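Local coordinates for protein yciF (Escherichia coli, PDB 2GS4) that is a homodimeric stress protein of the ferritin-like, rubrerythrin-related class that probably binds metal, its precise cellular role not being established, at residues K22-R26 and K74-E79; L120-E125 and L135-T139. All blocks are in the same frame, centred on the assembly; numbering follows the deposited sequence.

Contact 1: residues K22-R26 and K74-E79; sequences KQLTR and KCVAME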
loop_
_atom_site.group_PDB
_atom_site.type_symbol
_atom_site.label_atom_id
_atom_site.label_comp_id
_atom_site.label_asym_id
_atom_site.label_seq_id
_atom_site.Cartn_x
_atom_site.Cartn_y
_atom_site.Cartn_z
ATOM N N LYS A 22 -5.583 -11.583 -5.808
ATOM C CA LYS A 22 -6.239 -12.722 -5.172
ATOM C C LYS A 22 -7.265 -12.193 -4.161
ATOM O O LYS A 22 -8.428 -12.590 -4.157
ATOM C CB LYS A 22 -5.195 -13.561 -4.434
ATOM C CG LYS A 22 -5.383 -15.058 -4.522
ATOM C CD LYS A 22 -4.859 -15.617 -5.834
ATOM C CE LYS A 22 -5.207 -17.092 -5.950
ATOM N NZ LYS A 22 -5.056 -17.591 -7.338
ATOM N N GLN A 23 -6.812 -11.287 -3.301
ATOM C CA GLN A 23 -7.676 -10.692 -2.292
ATOM C C GLN A 23 -8.727 -9.846 -2.987
ATOM O O GLN A 23 -9.895 -9.844 -2.589
ATOM C CB GLN A 23 -6.864 -9.801 -1.344
ATOM C CG GLN A 23 -5.694 -10.492 -0.669
ATOM C CD GLN A 23 -4.926 -9.552 0.246
ATOM O OE1 GLN A 23 -5.508 -8.891 1.099
ATOM N NE2 GLN A 23 -3.617 -9.487 0.066
ATOM N N LEU A 24 -8.330 -9.132 -4.038
ATOM C CA LEU A 24 -9.293 -8.288 -4.724
ATOM C C LEU A 24 -10.499 -9.089 -5.251
ATOM O O LEU A 24 -11.630 -8.608 -5.171
ATOM C CB LEU A 24 -8.614 -7.499 -5.849
ATOM C CG LEU A 24 -9.288 -6.172 -6.246
ATOM C CD1 LEU A 24 -9.622 -5.341 -5.004
ATOM C CD2 LEU A 24 -8.374 -5.381 -7.169
ATOM N N THR A 25 -10.274 -10.311 -5.747
ATOM C CA THR A 25 -11.382 -11.137 -6.262
ATOM C C THR A 25 -12.524 -11.276 -5.258
ATOM O O THR A 25 -13.690 -11.080 -5.609
ATOM C CB THR A 25 -10.926 -12.572 -6.673
ATOM O OG1 THR A 25 -10.351 -13.240 -5.547
ATOM C CG2 THR A 25 -9.912 -12.516 -7.815
ATOM N N ARG A 26 -12.194 -11.622 -4.015
ATOM C CA ARG A 26 -13.205 -11.755 -2.970
ATOM C C ARG A 26 -13.863 -10.396 -2.712
ATOM O O ARG A 26 -15.087 -10.277 -2.697
ATOM C CB ARG A 26 -12.590 -12.268 -1.651
ATOM C CG ARG A 26 -12.205 -13.756 -1.606
ATOM C CD ARG A 26 -10.690 -14.000 -1.725
ATOM N NE ARG A 26 -9.922 -13.581 -0.550
ATOM C CZ ARG A 26 -8.627 -13.844 -0.371
ATOM N NH1 ARG A 26 -7.952 -14.529 -1.287
ATOM N NH2 ARG A 26 -8.000 -13.416 0.719
ATOM N N LYS A 74 1.180 -12.453 1.924
ATOM C CA LYS A 74 -0.075 -11.717 2.007
ATOM C C LYS A 74 0.277 -10.240 1.846
ATOM O O LYS A 74 1.093 -9.706 2.595
ATOM C CB LYS A 74 -0.744 -11.941 3.368
ATOM C CG LYS A 74 -2.193 -11.419 3.459
ATOM C CD LYS A 74 -3.207 -12.543 3.244
ATOM C CE LYS A 74 -4.634 -12.019 3.212
ATOM N NZ LYS A 74 -4.970 -11.161 4.387
ATOM N N CYS A 75 -0.325 -9.591 0.856
ATOM C CA CYS A 75 -0.083 -8.175 0.601
ATOM C C CYS A 75 -0.888 -7.379 1.626
ATOM O O CYS A 75 -2.116 -7.265 1.524
ATOM C CB CYS A 75 -0.512 -7.815 -0.828
ATOM S SG CYS A 75 -0.373 -6.062 -1.255
ATOM N N VAL A 76 -0.177 -6.832 2.608
ATOM C CA VAL A 76 -0.781 -6.060 3.686
ATOM C C VAL A 76 -1.423 -4.761 3.197
ATOM O O VAL A 76 -2.434 -4.318 3.743
ATOM C CB VAL A 76 0.285 -5.785 4.775
ATOM C CG1 VAL A 76 -0.216 -4.787 5.793
ATOM C CG2 VAL A 76 0.627 -7.107 5.466
ATOM N N ALA A 77 -0.839 -4.155 2.169
ATOM C CA ALA A 77 -1.380 -2.921 1.617
ATOM C C ALA A 77 -2.790 -3.171 1.070
ATOM O O ALA A 77 -3.722 -2.458 1.416
ATOM C CB ALA A 77 -0.470 -2.396 0.515
HETATM N N MSE A 78 -2.953 -4.182 0.219
HETATM C CA MSE A 78 -4.282 -4.451 -0.329
HETATM C C MSE A 78 -5.281 -4.820 0.753
HETATM O O MSE A 78 -6.450 -4.447 0.682
HETATM C CB MSE A 78 -4.245 -5.576 -1.366
HETATM C CG MSE A 78 -5.629 -5.859 -1.950
HETATM SE SE MSE A 78 -6.403 -4.312 -2.813
HETATM C CE MSE A 78 -5.415 -4.417 -4.473
ATOM N N GLU A 79 -4.816 -5.571 1.748
ATOM C CA GLU A 79 -5.652 -6.002 2.862
ATOM C C GLU A 79 -6.253 -4.760 3.532
ATOM O O GLU A 79 -7.451 -4.720 3.830
ATOM C CB GLU A 79 -4.790 -6.815 3.842
ATOM C CG GLU A 79 -5.464 -7.376 5.072
ATOM C CD GLU A 79 -4.467 -8.120 5.959
ATOM O OE1 GLU A 79 -4.531 -9.365 6.033
ATOM O OE2 GLU A 79 -3.605 -7.453 6.574
#

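Contact 2: residues L120-E125 and L135-T139; sequences LATLAE and LLKET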
loop_
_atom_site.group_PDB
_atom_site.type_symbol
_atom_site.label_atom_id
_atom_site.label_comp_id
_atom_site.label_asym_id
_atom_site.label_seq_id
_atom_site.Cartn_x
_atom_site.Cartn_y
_atom_site.Cartn_z
ATOM N N LEU A 120 5.885 -2.389 -11.864
ATOM C CA LEU A 120 6.240 -3.718 -12.371
ATOM C C LEU A 120 6.590 -3.700 -13.860
ATOM O O LEU A 120 7.542 -4.357 -14.286
ATOM C CB LEU A 120 5.099 -4.719 -12.116
ATOM C CG LEU A 120 4.888 -5.166 -10.665
ATOM C CD1 LEU A 120 3.551 -5.887 -10.532
ATOM C CD2 LEU A 120 6.031 -6.081 -10.236
ATOM N N ALA A 121 5.827 -2.950 -14.647
ATOM C CA ALA A 121 6.076 -2.856 -16.083
ATOM C C ALA A 121 7.446 -2.234 -16.371
ATOM O O ALA A 121 8.174 -2.708 -17.247
ATOM C CB ALA A 121 4.974 -2.045 -16.750
ATOM N N THR A 122 7.798 -1.177 -15.634
ATOM C CA THR A 122 9.090 -0.509 -15.821
ATOM C C THR A 122 10.227 -1.444 -15.401
ATOM O O THR A 122 11.232 -1.562 -16.110
ATOM C CB THR A 122 9.162 0.833 -15.013
ATOM O OG1 THR A 122 8.151 1.733 -15.486
ATOM C CG2 THR A 122 10.519 1.508 -15.183
ATOM N N LEU A 123 10.069 -2.122 -14.268
ATOM C CA LEU A 123 11.094 -3.049 -13.800
ATOM C C LEU A 123 11.279 -4.168 -14.821
ATOM O O LEU A 123 12.400 -4.501 -15.191
ATOM C CB LEU A 123 10.719 -3.637 -12.439
ATOM C CG LEU A 123 10.761 -2.644 -11.276
ATOM C CD1 LEU A 123 10.470 -3.374 -9.976
ATOM C CD2 LEU A 123 12.130 -1.981 -11.209
ATOM N N ALA A 124 10.174 -4.741 -15.283
ATOM C CA ALA A 124 10.246 -5.806 -16.272
ATOM C C ALA A 124 10.984 -5.290 -17.505
ATOM O O ALA A 124 11.857 -5.973 -18.038
ATOM C CB ALA A 124 8.840 -6.275 -16.652
ATOM N N GLU A 125 10.644 -4.083 -17.951
ATOM C CA GLU A 125 11.304 -3.509 -19.121
ATOM C C GLU A 125 12.797 -3.359 -18.901
ATOM O O GLU A 125 13.609 -3.716 -19.759
ATOM C CB GLU A 125 10.722 -2.141 -19.453
ATOM C CG GLU A 125 9.796 -2.163 -20.644
ATOM C CD GLU A 125 9.265 -0.792 -20.988
ATOM O OE1 GLU A 125 8.541 -0.210 -20.155
ATOM O OE2 GLU A 125 9.575 -0.295 -22.089
ATOM N N LEU A 135 2.791 -7.418 -21.247
ATOM C CA LEU A 135 1.659 -7.930 -20.495
ATOM C C LEU A 135 1.286 -7.018 -19.345
ATOM O O LEU A 135 0.117 -6.729 -19.127
ATOM C CB LEU A 135 1.974 -9.314 -19.946
ATOM C CG LEU A 135 2.168 -10.357 -21.036
ATOM C CD1 LEU A 135 2.664 -11.640 -20.415
ATOM C CD2 LEU A 135 0.853 -10.566 -21.780
ATOM N N LEU A 136 2.291 -6.577 -18.599
ATOM C CA LEU A 136 2.034 -5.712 -17.466
ATOM C C LEU A 136 1.444 -4.376 -17.901
ATOM O O LEU A 136 0.628 -3.799 -17.180
ATOM C CB LEU A 136 3.321 -5.519 -16.658
ATOM C CG LEU A 136 3.843 -6.813 -16.018
ATOM C CD1 LEU A 136 5.310 -6.654 -15.675
ATOM C CD2 LEU A 136 3.021 -7.157 -14.777
ATOM N N LYS A 137 1.837 -3.879 -19.074
ATOM C CA LYS A 137 1.282 -2.617 -19.537
ATOM C C LYS A 137 -0.179 -2.835 -19.937
ATOM O O LYS A 137 -0.986 -1.904 -19.901
ATOM C CB LYS A 137 2.122 -2.042 -20.692
ATOM C CG LYS A 137 3.374 -1.291 -20.187
ATOM C CD LYS A 137 4.396 -1.019 -21.288
ATOM C CE LYS A 137 5.727 -0.511 -20.717
ATOM N NZ LYS A 137 5.702 0.894 -20.211
ATOM N N GLU A 138 -0.525 -4.071 -20.295
ATOM C CA GLU A 138 -1.901 -4.371 -20.663
ATOM C C GLU A 138 -2.775 -4.285 -19.420
ATOM O O GLU A 138 -3.875 -3.737 -19.465
ATOM C CB GLU A 138 -2.003 -5.757 -21.311
ATOM C CG GLU A 138 -1.379 -5.777 -22.697
ATOM C CD GLU A 138 -1.529 -7.108 -23.404
ATOM O OE1 GLU A 138 -1.145 -7.181 -24.590
ATOM O OE2 GLU A 138 -2.022 -8.079 -22.784
ATOM N N THR A 139 -2.297 -4.815 -18.306
ATOM C CA THR A 139 -3.084 -4.740 -17.091
ATOM C C THR A 139 -3.126 -3.286 -16.647
ATOM O O THR A 139 -4.178 -2.774 -16.269
ATOM C CB THR A 139 -2.495 -5.609 -15.981
ATOM O OG1 THR A 139 -2.603 -6.988 -16.356
ATOM C CG2 THR A 139 -3.264 -5.398 -14.682
#

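Contact 1: residues K22-R26 and K74-E79
K74 meets Q23 first: its chain folds over so that CE comes to 3.9 Å from Q23 CD. C75 follows as N-cap of helix 76-89, its SG accepting from M78 N, while C75 O takes two donors, E79 N and Q23 NE2. The hydrogen bond from Q23 NE2 to C75 O is nearly straight (3.1 Å, 166°); C75 O lies close to the plane of the Q23 amide, and the donor is tilted 24° from the plane of the C75 carbonyl. S19, a turn earlier on helix 6-33, is hydrogen-bonded to both Q23 NE2 and C75 N, and the two partners of NE2 help to fix the rotation of the amide. Helix 76-89 is thus anchored by its first turn on helix 6-33, outside the long helices of this ferritin-like bundle. Were Q23 replaced by an alanine, C75 O would keep E79 N but would probably lose its tie to helix 6-33, S19 would lose a partner, and a gap is likely to open beside M78 and E79. M78, a selenomethionine, has CG anti to the backbone N (chi1 -180°) and then folds back, bringing SE to 4.0 Å from L24 CD1. At E79, CB rests 3.5 Å from Q23 OE1, while OE2 pairs with K108 of the second subunit.

Contact 2: residues L120-E125 and L135-T139
A chi1 of -64° puts CG of L136 opposite its carbonyl carbon, and chi2 at 160° then sends CD1 to L120 and A124 of helix 95-126 and CD2 to L120 CB, while A121 meets L136 CB. That CB comes 3.8 Å from A121 CB, at the level where the two backbones are nearest, the CA atoms of A121 and L136 being 5.1 Å apart. Further out, L136 CD1 touches A124 CB at 3.7 Å and lies 3.5 Å from L120 O, a carbonyl already used by A124 N within its own helix. L120 adds its CB, 4.1 Å from L136 CD1, and its side chain also packs on F10, L13 and T17 of helix 6-33. One leucine therefore fills the dip between L120 and A124, a helical turn apart, and the small side chains of A121 and A124 are consistent with the spacing of 8.9 Å between the axes of the two short segments. Y117 of helix 95-126 also touches L136.

Beside this apolar patch, K137 lays CG against A121 CB (3.9 Å) and runs on, extended until its last torsion, to pass almost perpendicular to the E125 side chain. The two form a salt bridge, but the exact place of the carboxylate is doubtful. Both residues are partly exposed, so the ion pair edges a buried seam. T122 and L123, which do not face helix 130-159, pack on V9 of the second subunit. An angle of 168° between the N-to-C directions of the two short segments and a short connection between consecutive helices mark an antiparallel helical hairpin, here joining helices 95-126 and 130-159 in the ferritin-like bundle.

The two contacts share no segment, and their centres lie 20 Å apart, but helix 95-126 reaches both: it supplies one wall of contact 2 and sends V109, Y112 and E113 against contact 1. Contact 1, only partly buried, joins helix 6-33 to the start of the short helix 76-89, and its chemistry is mixed, one hydrogen bond from a side-chain amide to a backbone carbonyl beside an apolar L24-M78 patch. Contact 2 is more deeply buried, though farther from the centre of the chain, and joins two long helices through alanine and leucine, with charge kept to the border. Each also reaches the second subunit, contact 1 by a salt bridge and packing, contact 2 by packing on V9.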